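PDB 6SXT: alpha-L-arabinofuranosidase B from Aspergillus kawachii, which hydrolyses terminal non-reducing alpha-L-arabinofuranosyl linkages in arabinan, arabinogalactan and arabinoxylan, and carries a C-terminal arabinose-binding domain besides its catalytic domain. Local coordinates for residues S327-S330 with G331-V334; A349-T353 with T354-Q358; T413-F416 with H417-T421. All blocks are in the same frame, centred on the assembly; numbering follows the deposited sequence. Where two conformers were deposited one is given.

Contact 1: residues S327-S330 with G331-V334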
loop_
_atom_site.group_PDB
_atom_site.type_symbol
_atom_site.label_atom_id
_atom_site.label_comp_id
_atom_site.label_asym_id
_atom_site.label_seq_id
_atom_site.Cartn_x
_atom_site.Cartn_y
_atom_site.Cartn_z
ATOM N N SER A 327 -16.753 6.787 15.144
ATOM C CA SER A 327 -17.371 6.366 13.827
ATOM C C SER A 327 -18.856 6.784 13.595
ATOM O O SER A 327 -19.411 7.700 14.274
ATOM C CB SER A 327 -17.239 4.882 13.607
ATOM O OG SER A 327 -17.365 4.554 12.229
ATOM N N PHE A 328 -19.475 6.207 12.574
ATOM C CA PHE A 328 -20.678 6.720 11.876
ATOM C C PHE A 328 -21.556 5.568 11.433
ATOM O O PHE A 328 -21.097 4.433 11.417
ATOM C CB PHE A 328 -20.295 7.516 10.616
ATOM C CG PHE A 328 -19.367 8.673 10.876
ATOM C CD1 PHE A 328 -19.844 9.902 11.322
ATOM C CD2 PHE A 328 -17.991 8.538 10.705
ATOM C CE1 PHE A 328 -18.982 10.965 11.512
ATOM C CE2 PHE A 328 -17.128 9.569 11.012
ATOM C CZ PHE A 328 -17.622 10.802 11.391
ATOM N N THR A 329 -22.785 5.879 11.010
ATOM C CA THR A 329 -23.724 4.940 10.350
ATOM C C THR A 329 -24.176 5.571 9.033
ATOM O O THR A 329 -24.406 6.783 9.030
ATOM C CB THR A 329 -24.959 4.654 11.220
ATOM O OG1 THR A 329 -24.564 4.505 12.584
ATOM C CG2 THR A 329 -25.700 3.418 10.771
ATOM N N SER A 330 -24.322 4.790 8.004
ATOM C CA SER A 330 -24.759 5.297 6.691
ATOM C C SER A 330 -26.134 5.969 6.815
ATOM O O SER A 330 -27.046 5.386 7.468
ATOM C CB SER A 330 -24.813 4.213 5.714
ATOM O OG SER A 330 -25.021 4.768 4.416
ATOM N N GLY A 331 -26.226 7.185 6.321
ATOM C CA GLY A 331 -27.486 7.970 6.363
ATOM C C GLY A 331 -27.534 8.953 7.513
ATOM O O GLY A 331 -28.427 9.825 7.492
ATOM N N GLU A 332 -26.652 8.838 8.518
ATOM C CA GLU A 332 -26.455 9.820 9.589
ATOM C C GLU A 332 -26.098 11.169 8.971
ATOM O O GLU A 332 -25.316 11.196 8.026
ATOM C CB GLU A 332 -25.304 9.336 10.481
ATOM C CG GLU A 332 -25.042 10.118 11.733
ATOM C CD GLU A 332 -23.862 9.616 12.543
ATOM O OE1 GLU A 332 -23.260 8.596 12.133
ATOM O OE2 GLU A 332 -23.487 10.265 13.536
ATOM N N VAL A 333 -26.617 12.267 9.512
ATOM C CA VAL A 333 -26.172 13.620 9.116
ATOM C C VAL A 333 -25.456 14.255 10.286
ATOM O O VAL A 333 -25.987 14.221 11.390
ATOM C CB VAL A 333 -27.370 14.484 8.653
ATOM C CG1 VAL A 333 -26.867 15.720 7.949
ATOM C CG2 VAL A 333 -28.280 13.659 7.763
ATOM N N VAL A 334 -24.286 14.812 10.057
ATOM C CA VAL A 334 -23.427 15.308 11.148
ATOM C C VAL A 334 -22.908 16.692 10.826
ATOM O O VAL A 334 -22.829 17.067 9.647
ATOM C CB VAL A 334 -22.231 14.342 11.395
ATOM C CG1 VAL A 334 -22.724 12.947 11.721
ATOM C CG2 VAL A 334 -21.265 14.348 10.227
HETATM O O HOH W 1 -21.444 9.426 14.742
#
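The carboxylate of Glu332 is held at both oxygens, one directly by the preceding backbone and one through a water. OE1 takes the backbone N-H of Thr329 at 3.0 Å, met nearly along its own C-O bond, while OE2 receives a hydrogen bond from a water that also donates to Ser327 O at 2.7 Å. The side chain gets there fully stretched: CG lies anti to the backbone N (chi1 -173°) and the chain runs straight on, a reach that suits glutamate. The same residue closes a type II beta turn, its N-H returning to Thr329 O at 3.1 Å. Gly331 occupies the third position of that turn with a positive phi of 98°, where a side chain would be jammed against the carbonyl oxygen of Ser330. Phe328 crosses the glutamate at about a right angle, ring and carboxylate planes 49° apart. Near the plane of the ring, its edge meets both OE1 and a methyl of Val334, CD1 to CG1 being 4.2 Å. The buried ring also packs edge-to-face with Phe388 and against Pro424 and Ile477. The turn leads into strand 333-338 of the arabinose-binding domain, which lies between strands 374-378 and 475-479, with Val334 touching Val376 and Ile477.

Contact 2: residues A349-T353 with T354-Q358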
loop_
_atom_site.group_PDB
_atom_site.type_symbol
_atom_site.label_atom_id
_atom_site.label_comp_id
_atom_site.label_asym_id
_atom_site.label_seq_id
_atom_site.Cartn_x
_atom_site.Cartn_y
_atom_site.Cartn_z
ATOM N N ALA A 349 -16.970 23.171 6.796
ATOM C CA ALA A 349 -18.023 23.675 5.899
ATOM C C ALA A 349 -17.456 23.757 4.497
ATOM O O ALA A 349 -16.365 23.190 4.185
ATOM C CB ALA A 349 -18.497 25.022 6.411
ATOM N N HIS A 350 -18.134 24.445 3.578
ATOM C CA HIS A 350 -17.543 24.636 2.262
ATOM C C HIS A 350 -18.114 25.944 1.680
ATOM O O HIS A 350 -19.233 26.333 2.092
ATOM C CB HIS A 350 -17.770 23.435 1.341
ATOM C CG HIS A 350 -19.192 23.288 0.923
ATOM N ND1 HIS A 350 -19.615 23.792 -0.307
ATOM C CD2 HIS A 350 -20.254 22.709 1.523
ATOM C CE1 HIS A 350 -20.910 23.522 -0.416
ATOM N NE2 HIS A 350 -21.339 22.878 0.691
ATOM N N THR A 351 -17.333 26.511 0.803
ATOM C CA THR A 351 -17.742 27.669 -0.059
ATOM C C THR A 351 -17.556 27.191 -1.487
ATOM O O THR A 351 -16.392 27.074 -1.941
ATOM C CB THR A 351 -16.925 28.915 0.230
ATOM O OG1 THR A 351 -16.977 29.138 1.638
ATOM C CG2 THR A 351 -17.502 30.100 -0.528
ATOM N N ASP A 352 -18.637 26.798 -2.135
ATOM C CA ASP A 352 -18.599 26.086 -3.428
ATOM C C ASP A 352 -17.638 24.880 -3.282
ATOM O O ASP A 352 -17.884 24.094 -2.369
ATOM C CB ASP A 352 -18.265 27.071 -4.546
ATOM C CG ASP A 352 -19.447 28.046 -4.691
ATOM O OD1 ASP A 352 -20.586 27.595 -4.517
ATOM O OD2 ASP A 352 -19.157 29.203 -4.938
ATOM N N THR A 353 -16.632 24.746 -4.126
ATOM C CA THR A 353 -15.790 23.503 -4.066
ATOM C C THR A 353 -14.773 23.580 -2.940
ATOM O O THR A 353 -14.181 22.471 -2.664
ATOM C CB THR A 353 -15.042 23.233 -5.363
ATOM O OG1 THR A 353 -14.107 24.265 -5.614
ATOM C CG2 THR A 353 -15.994 23.090 -6.530
ATOM N N THR A 354 -14.512 24.723 -2.320
ATOM C CA THR A 354 -13.478 24.857 -1.278
ATOM C C THR A 354 -14.041 24.327 0.043
ATOM O O THR A 354 -14.939 24.938 0.654
ATOM C CB THR A 354 -12.989 26.293 -1.099
ATOM O OG1 THR A 354 -12.487 26.747 -2.348
ATOM C CG2 THR A 354 -11.885 26.382 -0.079
ATOM N N VAL A 355 -13.460 23.247 0.583
ATOM C CA VAL A 355 -13.797 22.813 1.951
ATOM C C VAL A 355 -12.961 23.615 2.946
ATOM O O VAL A 355 -11.717 23.775 2.781
ATOM C CB VAL A 355 -13.567 21.283 2.076
ATOM C CG1 VAL A 355 -13.937 20.825 3.455
ATOM C CG2 VAL A 355 -14.316 20.534 0.998
ATOM N N ASN A 356 -13.615 24.167 3.954
ATOM C CA ASN A 356 -12.998 25.135 4.880
ATOM C C ASN A 356 -13.547 24.945 6.274
ATOM O O ASN A 356 -14.387 24.068 6.513
ATOM C CB ASN A 356 -13.115 26.579 4.336
ATOM C CG ASN A 356 -14.526 27.003 3.946
ATOM O OD1 ASN A 356 -14.630 27.832 3.005
ATOM N ND2 ASN A 356 -15.520 26.524 4.649
ATOM N N THR A 357 -13.083 25.780 7.219
ATOM C CA THR A 357 -13.744 25.858 8.512
ATOM C C THR A 357 -14.314 27.281 8.644
ATOM O O THR A 357 -13.662 28.213 8.170
ATOM C CB THR A 357 -12.853 25.477 9.689
ATOM O OG1 THR A 357 -11.900 26.520 9.868
ATOM C CG2 THR A 357 -12.150 24.140 9.459
ATOM N N GLN A 358 -15.454 27.319 9.284
ATOM C CA GLN A 358 -16.185 28.568 9.576
ATOM C C GLN A 358 -16.846 28.437 10.932
ATOM O O GLN A 358 -17.310 27.360 11.353
ATOM C CB GLN A 358 -17.199 28.789 8.450
ATOM C CG GLN A 358 -16.562 29.019 7.105
ATOM C CD GLN A 358 -17.583 29.380 6.040
ATOM O OE1 GLN A 358 -18.288 30.392 6.165
ATOM N NE2 GLN A 358 -17.672 28.587 4.986
HETATM O O HOH W 2 -11.813 25.204 -4.490
#
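Residues 349-358 form the end of a beta hairpin in the arabinose-binding domain, two antiparallel strands joined by a type II' turn from Thr351 to Thr354. Backbone bonds pair Ala349 with Asn356 and Thr351 with Thr354; Ala349 N to Asn356 O, at 2.7 Å and 178°, is almost perfectly straight. Between them, His350 faces Val355 as a non-hydrogen-bonded pair, and His350 CA lies 3.1 Å from Thr354 O in a CA-H...O contact. The turn carries Asp352 at a positive phi of 52°. His350 braces it: with CG between the backbone N and the carbonyl carbon (chi1 70°), the imidazole swings towards the loop and ND1 donates to Asp352 O at 2.7 Å, on a lone pair in the carbonyl plane. NE2 bonds Asp392, so both ring nitrogens are used, a double role that suits histidine. At the end of the turn one water joins the neighbouring hydroxyls of Thr353 and Thr354, 2.7 Å from each OG1. The small Ala349 shares its face with Thr351, Thr354 and Asn356. On the other face, the branched Val355 packs on Leu405 of strand 404-409 and on the substrate-binding Leu452 of strand 451-455. Helix 366-371 touches both strands, Glu371 on His350 and Leu368 on Gln358.

Contact 3: residues T413-F416 with H417-T421. With NAG (2-acetamido-2-deoxy-beta-D-glucopyranose), chain B.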
loop_
_atom_site.group_PDB
_atom_site.type_symbol
_atom_site.label_atom_id
_atom_site.label_comp_id
_atom_site.label_asym_id
_atom_site.label_seq_id
_atom_site.Cartn_x
_atom_site.Cartn_y
_atom_site.Cartn_z
ATOM N N THR A 413 -16.299 7.150 -11.127
ATOM C CA THR A 413 -14.947 6.567 -11.382
ATOM C C THR A 413 -14.314 5.950 -10.118
ATOM O O THR A 413 -14.449 6.496 -9.004
ATOM C CB THR A 413 -13.978 7.572 -11.973
ATOM O OG1 THR A 413 -13.648 8.653 -11.130
ATOM C CG2 THR A 413 -14.482 8.174 -13.281
ATOM N N LYS A 414 -13.515 4.906 -10.354
ATOM C CA LYS A 414 -12.607 4.356 -9.303
ATOM C C LYS A 414 -11.794 5.493 -8.687
ATOM O O LYS A 414 -11.677 5.566 -7.440
ATOM C CB LYS A 414 -11.725 3.273 -9.930
ATOM C CG LYS A 414 -10.643 2.769 -8.980
ATOM C CD LYS A 414 -9.791 1.715 -9.645
ATOM C CE LYS A 414 -8.577 1.375 -8.763
ATOM N NZ LYS A 414 -8.098 0.091 -9.240
ATOM N N GLN A 415 -11.170 6.366 -9.442
ATOM C CA GLN A 415 -10.326 7.414 -8.876
ATOM C C GLN A 415 -11.108 8.343 -7.915
ATOM O O GLN A 415 -10.655 8.625 -6.791
ATOM C CB GLN A 415 -9.668 8.252 -9.961
ATOM C CG GLN A 415 -8.520 9.077 -9.436
ATOM C CD GLN A 415 -7.467 8.211 -8.774
ATOM O OE1 GLN A 415 -6.880 7.325 -9.392
ATOM N NE2 GLN A 415 -7.242 8.408 -7.482
ATOM N N PHE A 416 -12.271 8.836 -8.323
ATOM C CA PHE A 416 -13.094 9.659 -7.422
ATOM C C PHE A 416 -13.431 8.887 -6.151
ATOM O O PHE A 416 -13.286 9.410 -5.043
ATOM C CB PHE A 416 -14.398 10.077 -8.125
ATOM C CG PHE A 416 -15.207 11.006 -7.273
ATOM C CD1 PHE A 416 -15.989 10.550 -6.243
ATOM C CD2 PHE A 416 -15.047 12.375 -7.464
ATOM C CE1 PHE A 416 -16.675 11.448 -5.440
ATOM C CE2 PHE A 416 -15.706 13.274 -6.646
ATOM C CZ PHE A 416 -16.514 12.787 -5.659
ATOM N N HIS A 417 -13.895 7.660 -6.288
ATOM C CA HIS A 417 -14.287 6.810 -5.145
ATOM C C HIS A 417 -13.131 6.759 -4.142
ATOM O O HIS A 417 -13.358 6.940 -2.925
ATOM C CB HIS A 417 -14.670 5.404 -5.575
ATOM C CG HIS A 417 -15.931 5.325 -6.385
ATOM N ND1 HIS A 417 -16.287 4.155 -7.018
ATOM C CD2 HIS A 417 -16.886 6.243 -6.674
ATOM C CE1 HIS A 417 -17.459 4.324 -7.637
ATOM N NE2 HIS A 417 -17.845 5.576 -7.468
ATOM N N GLU A 418 -11.946 6.478 -4.661
ATOM C CA GLU A 418 -10.747 6.340 -3.780
ATOM C C GLU A 418 -10.410 7.665 -3.110
ATOM O O GLU A 418 -10.105 7.678 -1.885
ATOM C CB GLU A 418 -9.549 5.817 -4.574
ATOM C CG GLU A 418 -9.768 4.388 -5.068
ATOM C CD GLU A 418 -8.577 3.665 -5.679
ATOM O OE1 GLU A 418 -7.644 4.311 -6.115
ATOM O OE2 GLU A 418 -8.675 2.439 -5.771
ATOM N N ASP A 419 -10.509 8.782 -3.861
ATOM C CA ASP A 419 -10.156 10.129 -3.365
ATOM C C ASP A 419 -11.212 10.612 -2.359
ATOM O O ASP A 419 -10.956 11.595 -1.654
ATOM C CB ASP A 419 -10.179 11.133 -4.536
ATOM C CG ASP A 419 -9.111 11.018 -5.618
ATOM O OD1 ASP A 419 -8.105 10.255 -5.408
ATOM O OD2 ASP A 419 -9.246 11.787 -6.673
ATOM N N ALA A 420 -12.368 9.961 -2.295
ATOM C CA ALA A 420 -13.526 10.403 -1.470
ATOM C C ALA A 420 -13.814 9.446 -0.314
ATOM O O ALA A 420 -14.863 9.536 0.314
ATOM C CB ALA A 420 -14.752 10.570 -2.353
ATOM N N THR A 421 -12.911 8.496 -0.023
ATOM C CA THR A 421 -13.156 7.514 1.048
ATOM C C THR A 421 -12.225 7.793 2.217
ATOM O O THR A 421 -11.011 7.941 2.012
ATOM C CB THR A 421 -12.986 6.093 0.505
ATOM O OG1 THR A 421 -13.911 5.882 -0.556
ATOM C CG2 THR A 421 -13.246 5.044 1.545
HETATM C C1 NAG B . -11.384 4.056 -16.249
HETATM C C2 NAG B . -12.678 4.647 -15.658
HETATM C C3 NAG B . -13.395 5.524 -16.715
HETATM C C4 NAG B . -12.443 6.617 -17.152
HETATM C C5 NAG B . -11.106 6.011 -17.624
HETATM C C6 NAG B . -10.079 7.106 -17.883
HETATM C C7 NAG B . -13.742 3.460 -13.833
HETATM C C8 NAG B . -14.653 2.365 -13.486
HETATM N N2 NAG B . -13.510 3.633 -15.131
HETATM O O3 NAG B . -14.540 6.145 -16.119
HETATM O O4 NAG B . -13.109 7.436 -18.150
HETATM O O5 NAG B . -10.518 5.100 -16.643
HETATM O O6 NAG B . -8.745 6.543 -17.856
HETATM O O7 NAG B . -13.123 4.180 -13.040
HETATM O O HOH W 3 -5.888 6.268 -5.547
HETATM O O HOH W 4 -7.245 4.602 -8.896
#
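Gln415 NE2 donates to Asp419 OD1 at 2.9 Å, one helical turn further on. The oxygen lies in the plane of the amide, whereas the amide nitrogen meets the carboxylate from above its plane, 43° out. A bend at chi2 (57°) turns the amide along the helix towards Asp419. Asp419, a substrate-binding residue, gives its other oxygen to a salt bridge with Arg399, so Gln415 probably helps, as a second-shell residue, to position it. Two waters join the Gln415 amide to Glu418 OE1, which also accepts from Gln287. Short helix 414-419, in the beta-trefoil arabinose-binding domain, starts at Thr413, a classic N-cap: its OG1 accepts from Phe416 N at 3.1 Å, while Asp411 bonds the same hydroxyl. The backbone N-H of Lys414, in the first turn, instead donates to O7 of a glycan N-acetylglucosamine at 2.8 Å. Long and extended, Lys414 crosses Glu418 obliquely, CE 3.2 Å from OE2, but its NZ is directed to Tyr156 O of the catalytic domain. The imidazole of His417 lies over Thr413 O, which sits 3.2 Å from the ring plane towards its rim. At the far end, Phe416 CE1 packs on the small Ala420 CB at 3.7 Å, and the buried phenyl continues onto Tyr397 and Arg399 of strand 396-401.

In the fold
All three contacts belong to the arabinose-binding domain and follow one another along the chain, neither nesting nor crossing. Contact 1 closes a tight turn at the entry to strand 333-338, soon after the chain leaves the catalytic domain. The next two strands, 346-351 and 354-359, form the hairpin whose tip is contact 2. Further on, contact 3 spans the short helix between strands 404-409 and 422-426. Their centres stand 19 to 20 Å apart and none touches another, but shared neighbours connect them: strand 404-409 packs on contact 2 before the chain runs on to contact 3, and strand 422-426, which follows contact 3, touches contact 1 through Pro424.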